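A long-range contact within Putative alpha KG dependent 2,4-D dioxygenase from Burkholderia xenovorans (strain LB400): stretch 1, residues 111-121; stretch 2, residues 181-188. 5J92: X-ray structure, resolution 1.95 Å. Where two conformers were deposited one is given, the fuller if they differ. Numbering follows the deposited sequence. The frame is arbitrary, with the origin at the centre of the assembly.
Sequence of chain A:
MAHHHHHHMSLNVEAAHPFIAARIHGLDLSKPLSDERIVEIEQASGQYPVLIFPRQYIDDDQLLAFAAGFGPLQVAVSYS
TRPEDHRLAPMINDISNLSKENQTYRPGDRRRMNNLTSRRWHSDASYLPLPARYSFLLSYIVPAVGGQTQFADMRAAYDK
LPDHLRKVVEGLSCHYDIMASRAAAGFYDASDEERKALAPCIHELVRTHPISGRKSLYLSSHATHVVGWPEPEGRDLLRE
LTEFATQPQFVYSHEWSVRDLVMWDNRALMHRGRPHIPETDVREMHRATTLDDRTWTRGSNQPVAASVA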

ATOM      1  N   ARG A 111      17.040  15.121   8.101  1.00 48.72           N
ATOM      2  CA  ARG A 111      17.576  13.909   7.493  1.00 43.31           C
ATOM      3  C   ARG A 111      16.711  12.713   7.855  1.00 38.13           C
ATOM      4  O   ARG A 111      16.394  11.878   6.999  1.00 36.11           O
ATOM      5  CB  ARG A 111      19.025  13.688   7.930  1.00 43.79           C
ATOM      6  N   ARG A 112      16.311  12.635   9.126  1.00 37.32           N
ATOM      7  CA  ARG A 112      15.402  11.590   9.579  1.00 35.47           C
ATOM      8  C   ARG A 112      14.082  11.647   8.823  1.00 30.75           C
ATOM      9  O   ARG A 112      13.571  10.621   8.365  1.00 28.02           O
ATOM     10  CB  ARG A 112      15.165  11.738  11.079  1.00 39.44           C
ATOM     11  CG  ARG A 112      14.078  10.846  11.654  1.00 39.78           C
ATOM     12  CD  ARG A 112      14.046  11.001  13.178  1.00 40.68           C
ATOM     13  NE  ARG A 112      12.847  10.425  13.785  1.00 39.99           N
ATOM     14  CZ  ARG A 112      11.854  11.144  14.297  1.00 40.88           C
ATOM     15  NH1 ARG A 112      11.917  12.467  14.271  1.00 43.68           N
ATOM     16  NH2 ARG A 112      10.803  10.545  14.843  1.00 38.58           N
ATOM     17  N   MET A 113      13.521  12.846   8.670  1.00 29.51           N
ATOM     18  CA  MET A 113      12.232  12.950   7.998  1.00 29.14           C
ATOM     19  C   MET A 113      12.344  12.565   6.531  1.00 27.69           C
ATOM     20  O   MET A 113      11.522  11.793   6.018  1.00 23.22           O
ATOM     21  CB  MET A 113      11.669  14.358   8.128  1.00 30.41           C
ATOM     22  CG  MET A 113      10.331  14.480   7.439  1.00 34.09           C
ATOM     23  SD  MET A 113       9.639  16.121   7.614  1.00 40.05           S
ATOM     24  CE  MET A 113      10.818  17.052   6.634  1.00 43.99           C
ATOM     25  N   ASN A 114      13.349  13.099   5.837  1.00 27.71           N
ATOM     26  CA  ASN A 114      13.498  12.781   4.422  1.00 29.73           C
ATOM     27  C   ASN A 114      13.759  11.301   4.219  1.00 27.27           C
ATOM     28  O   ASN A 114      13.249  10.701   3.267  1.00 26.01           O
ATOM     29  CB  ASN A 114      14.620  13.611   3.809  1.00 36.42           C
ATOM     30  CG  ASN A 114      14.299  15.075   3.808  1.00 44.32           C
ATOM     31  OD1 ASN A 114      13.131  15.463   3.912  1.00 47.34           O
ATOM     32  ND2 ASN A 114      15.330  15.909   3.713  1.00 46.93           N
ATOM     33  N   ASN A 115      14.527  10.687   5.119  1.00 27.31           N
ATOM     34  CA  ASN A 115      14.829   9.270   4.966  1.00 31.61           C
ATOM     35  C   ASN A 115      13.560   8.421   5.020  1.00 27.51           C
ATOM     36  O   ASN A 115      13.364   7.532   4.180  1.00 27.39           O
ATOM     37  CB  ASN A 115      15.838   8.839   6.034  1.00 37.75           C
ATOM     38  CG  ASN A 115      16.209   7.371   5.932  1.00 41.74           C
ATOM     39  OD1 ASN A 115      16.823   6.940   4.957  1.00 43.05           O
ATOM     40  ND2 ASN A 115      15.841   6.595   6.948  1.00 42.71           N
ATOM     41  N   LEU A 116      12.673   8.706   5.977  1.00 24.47           N
ATOM     42  CA  LEU A 116      11.456   7.920   6.153  1.00 23.04           C
ATOM     43  C   LEU A 116      10.400   8.243   5.099  1.00 21.47           C
ATOM     44  O   LEU A 116       9.718   7.338   4.612  1.00 20.24           O
ATOM     45  CB  LEU A 116      10.894   8.137   7.556  1.00 22.25           C
ATOM     46  CG  LEU A 116      11.754   7.576   8.688  1.00 26.38           C
ATOM     47  CD1 LEU A 116      11.124   7.839  10.046  1.00 23.51           C
ATOM     48  CD2 LEU A 116      11.996   6.081   8.473  1.00 27.53           C
ATOM     49  N   THR A 117      10.209   9.520   4.759  1.00 21.33           N
ATOM     50  CA  THR A 117       9.197   9.832   3.755  1.00 21.17           C
ATOM     51  C   THR A 117       9.604   9.332   2.376  1.00 19.78           C
ATOM     52  O   THR A 117       8.733   9.018   1.555  1.00 17.32           O
ATOM     53  CB  THR A 117       8.921  11.332   3.710  1.00 20.36           C
ATOM     54  OG1 THR A 117      10.108  12.023   3.303  1.00 21.82           O
ATOM     55  CG2 THR A 117       8.501  11.812   5.092  1.00 18.04           C
ATOM     56  N   SER A 118      10.911   9.223   2.106  1.00 21.41           N
ATOM     57  CA  SER A 118      11.351   8.705   0.817  0.53 25.36           C
ATOM     58  C   SER A 118      11.133   7.203   0.677  1.00 23.11           C
ATOM     59  O   SER A 118      11.284   6.676  -0.434  1.00 20.06           O
ATOM     60  CB  SER A 118      12.827   9.039   0.586  0.53 27.99           C
ATOM     61  OG  SER A 118      12.969  10.380   0.162  0.53 29.13           O
ATOM     62  N   ARG A 119      10.764   6.509   1.760  1.00 21.24           N
ATOM     63  CA  ARG A 119      10.415   5.096   1.656  1.00 21.95           C
ATOM     64  C   ARG A 119       9.005   4.886   1.121  1.00 20.55           C
ATOM     65  O   ARG A 119       8.612   3.742   0.871  1.00 13.99           O
ATOM     66  CB  ARG A 119      10.571   4.404   3.014  1.00 22.50           C
ATOM     67  CG  ARG A 119      11.999   4.374   3.509  1.00 22.12           C
ATOM     68  CD  ARG A 119      12.092   3.767   4.894  1.00 25.46           C
ATOM     69  NE  ARG A 119      13.486   3.647   5.310  1.00 26.92           N
ATOM     70  CZ  ARG A 119      13.880   3.095   6.445  1.00 31.58           C
ATOM     71  NH1 ARG A 119      12.983   2.606   7.295  1.00 29.78           N
ATOM     72  NH2 ARG A 119      15.174   3.036   6.730  1.00 35.91           N
ATOM     73  N   ARG A 120       8.252   5.968   0.943  1.00 16.30           N
ATOM     74  CA  ARG A 120       6.932   5.933   0.336  0.63 16.45           C
ATOM     75  C   ARG A 120       7.027   6.379  -1.121  1.00 13.50           C
ATOM     76  O   ARG A 120       7.780   7.304  -1.451  1.00 16.29           O
ATOM     77  CB  ARG A 120       5.965   6.825   1.133  0.63 20.08           C
ATOM     78  CG  ARG A 120       5.662   6.255   2.540  0.63 22.23           C
ATOM     79  CD  ARG A 120       5.485   7.313   3.615  0.63 23.83           C
ATOM     80  NE  ARG A 120       5.120   6.731   4.913  0.63 24.55           N
ATOM     81  CZ  ARG A 120       5.988   6.377   5.864  0.63 27.68           C
ATOM     82  NH1 ARG A 120       7.290   6.532   5.677  0.63 29.90           N
ATOM     83  NH2 ARG A 120       5.559   5.873   7.014  0.63 23.46           N
ATOM     84  N   TRP A 121       6.272   5.708  -1.993  1.00 13.19           N
ATOM     85  CA  TRP A 121       6.296   6.029  -3.423  1.00 16.78           C
ATOM     86  C   TRP A 121       5.922   7.486  -3.667  1.00 16.17           C
ATOM     87  O   TRP A 121       4.874   7.956  -3.209  1.00 15.17           O
ATOM     88  CB  TRP A 121       5.316   5.144  -4.193  1.00 16.47           C
ATOM     89  CG  TRP A 121       5.679   3.701  -4.314  1.00 15.09           C
ATOM     90  CD1 TRP A 121       5.123   2.658  -3.629  1.00 15.09           C
ATOM     91  CD2 TRP A 121       6.651   3.129  -5.207  1.00 13.32           C
ATOM     92  NE1 TRP A 121       5.700   1.466  -4.041  1.00 14.78           N
ATOM     93  CE2 TRP A 121       6.639   1.739  -5.003  1.00 16.08           C
ATOM     94  CE3 TRP A 121       7.530   3.667  -6.160  1.00 13.43           C
ATOM     95  CZ2 TRP A 121       7.471   0.871  -5.716  1.00 11.98           C
ATOM     96  CZ3 TRP A 121       8.361   2.796  -6.875  1.00 13.52           C
ATOM     97  CH2 TRP A 121       8.317   1.420  -6.643  1.00 12.17           C
TER
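Stretch 2, residues 181-188: SRAAAGFY

Stretch 2 enters as the last turn of a helix, S181 to A184, and leaves it at G186, where phi of 95° and psi of 14° mark the reversal. Two backbone bonds close the end as a Schellman motif: F187 N to R182 O at 2.8 Å and G186 N to A183 O at 2.9 Å. A CB on G186 would be jammed against the carbonyl O of A185, so these backbone angles by themselves call for glycine. Beyond it F187 is extended (-109/119) and sets its side chain against the helix of stretch 1. The register descends as stretch 2 advances: A185 CA lies 6.4 Å from T117 CA, and F187 CA 7.5 Å from M113 CA, so the two chains pass in opposite senses here.

F187 has the largest area covered, 107 Å². With chi1 m (-65°) and chi2 -86°, its ring reaches the helix backbone, CZ lying 3.4 Å from M113 CA. M113, t at chi1 and chi2, extends over one ring face: its CG stands 3.5 Å from the F187 ring centroid, only 3° off the normal, a CH-pi contact, and its SD is 4.3 Å from that centroid at 25°. Chi3 then turns p (67°), and CE comes to 3.6 Å from R182 CZ, over a face of the guanidinium. R182 attains this position through an extended chain (m, t, t), although its CA-to-CB bond points sideways. L116 CD1 approaches F187 CZ at 4.1 Å.

A185 CB is 3.9 Å from R120 CZ, over one face of that guanidinium. T117 is p (chi1 64°), which places its CG2 4.0 Å from A185 CB and 4.1 Å from F187 CE2. R120, the last residue of the type I turn T117–R120, folds back with chi2 off-well at 145°, and its NH1 makes a weak 2.8 Å hydrogen bond to L116 O. No hydrogen bond crosses between the stretches; packing alone buries 411 Å².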

ATOM      1  N   SER A 181       1.182  14.882   3.412  1.00 23.08           N
ATOM      2  CA  SER A 181       1.926  13.631   3.260  1.00 20.33           C
ATOM      3  C   SER A 181       2.905  13.427   4.408  1.00 21.61           C
ATOM      4  O   SER A 181       3.107  12.294   4.866  1.00 20.84           O
ATOM      5  CB  SER A 181       2.663  13.589   1.916  1.00 19.20           C
ATOM      6  OG  SER A 181       3.737  14.529   1.878  1.00 21.41           O
ATOM      7  N   ARG A 182       3.522  14.506   4.888  1.00 21.34           N
ATOM      8  CA  ARG A 182       4.376  14.393   6.063  1.00 20.78           C
ATOM      9  C   ARG A 182       3.575  13.961   7.277  1.00 22.99           C
ATOM     10  O   ARG A 182       4.026  13.109   8.055  1.00 23.21           O
ATOM     11  CB  ARG A 182       5.083  15.722   6.332  1.00 19.70           C
ATOM     12  CG  ARG A 182       6.219  16.036   5.378  1.00 19.51           C
ATOM     13  CD  ARG A 182       6.814  17.372   5.735  1.00 22.19           C
ATOM     14  NE  ARG A 182       7.816  17.823   4.777  1.00 28.71           N
ATOM     15  CZ  ARG A 182       8.386  19.022   4.839  1.00 34.15           C
ATOM     16  NH1 ARG A 182       8.036  19.865   5.805  1.00 34.20           N
ATOM     17  NH2 ARG A 182       9.296  19.380   3.941  1.00 38.12           N
ATOM     18  N   ALA A 183       2.381  14.539   7.461  1.00 22.06           N
ATOM     19  CA  ALA A 183       1.545  14.147   8.593  1.00 23.23           C
ATOM     20  C   ALA A 183       1.152  12.675   8.510  1.00 23.69           C
ATOM     21  O   ALA A 183       1.123  11.979   9.532  1.00 24.27           O
ATOM     22  CB  ALA A 183       0.306  15.038   8.660  1.00 24.08           C
ATOM     23  N   ALA A 184       0.875  12.176   7.297  1.00 24.39           N
ATOM     24  CA  ALA A 184       0.574  10.755   7.130  1.00 25.37           C
ATOM     25  C   ALA A 184       1.763   9.883   7.502  1.00 24.17           C
ATOM     26  O   ALA A 184       1.582   8.729   7.913  1.00 25.26           O
ATOM     27  CB  ALA A 184       0.148  10.461   5.688  1.00 24.02           C
ATOM     28  N   ALA A 185       2.982  10.403   7.357  1.00 21.58           N
ATOM     29  CA  ALA A 185       4.173   9.685   7.796  1.00 20.60           C
ATOM     30  C   ALA A 185       4.509   9.942   9.259  1.00 23.97           C
ATOM     31  O   ALA A 185       5.530   9.440   9.746  1.00 25.26           O
ATOM     32  CB  ALA A 185       5.368  10.054   6.919  1.00 21.79           C
ATOM     33  N   GLY A 186       3.690  10.721   9.961  1.00 22.42           N
ATOM     34  CA  GLY A 186       3.893  10.974  11.376  1.00 22.85           C
ATOM     35  C   GLY A 186       4.652  12.238  11.720  1.00 26.18           C
ATOM     36  O   GLY A 186       5.087  12.379  12.871  1.00 27.62           O
ATOM     37  N   PHE A 187       4.836  13.152  10.767  1.00 23.26           N
ATOM     38  CA  PHE A 187       5.556  14.401  10.986  1.00 29.99           C
ATOM     39  C   PHE A 187       4.560  15.549  10.969  1.00 32.61           C
ATOM     40  O   PHE A 187       3.905  15.788   9.950  1.00 31.12           O
ATOM     41  CB  PHE A 187       6.634  14.624   9.923  1.00 29.95           C
ATOM     42  CG  PHE A 187       7.748  13.613   9.960  1.00 30.41           C
ATOM     43  CD1 PHE A 187       8.832  13.790  10.805  1.00 33.28           C
ATOM     44  CD2 PHE A 187       7.729  12.509   9.125  1.00 28.83           C
ATOM     45  CE1 PHE A 187       9.861  12.863  10.839  1.00 34.50           C
ATOM     46  CE2 PHE A 187       8.762  11.587   9.148  1.00 29.33           C
ATOM     47  CZ  PHE A 187       9.818  11.760  10.006  1.00 31.31           C
ATOM     48  N   TYR A 188       4.457  16.263  12.086  1.00 33.81           N
ATOM     49  CA  TYR A 188       3.469  17.318  12.230  1.00 37.01           C
ATOM     50  C   TYR A 188       4.092  18.670  12.524  1.00 42.40           C
ATOM     51  O   TYR A 188       3.372  19.674  12.532  1.00 42.50           O
ATOM     52  CB  TYR A 188       2.482  16.969  13.353  1.00 38.40           C
ATOM     53  CG  TYR A 188       1.898  15.585  13.242  1.00 35.55           C
ATOM     54  CD1 TYR A 188       0.786  15.347  12.443  1.00 35.91           C
ATOM     55  CD2 TYR A 188       2.459  14.508  13.933  1.00 35.45           C
ATOM     56  CE1 TYR A 188       0.240  14.079  12.329  1.00 35.22           C
ATOM     57  CE2 TYR A 188       1.920  13.229  13.824  1.00 34.51           C
ATOM     58  CZ  TYR A 188       0.810  13.025  13.018  1.00 34.11           C
ATOM     59  OH  TYR A 188       0.251  11.776  12.895  1.00 34.31           O
TER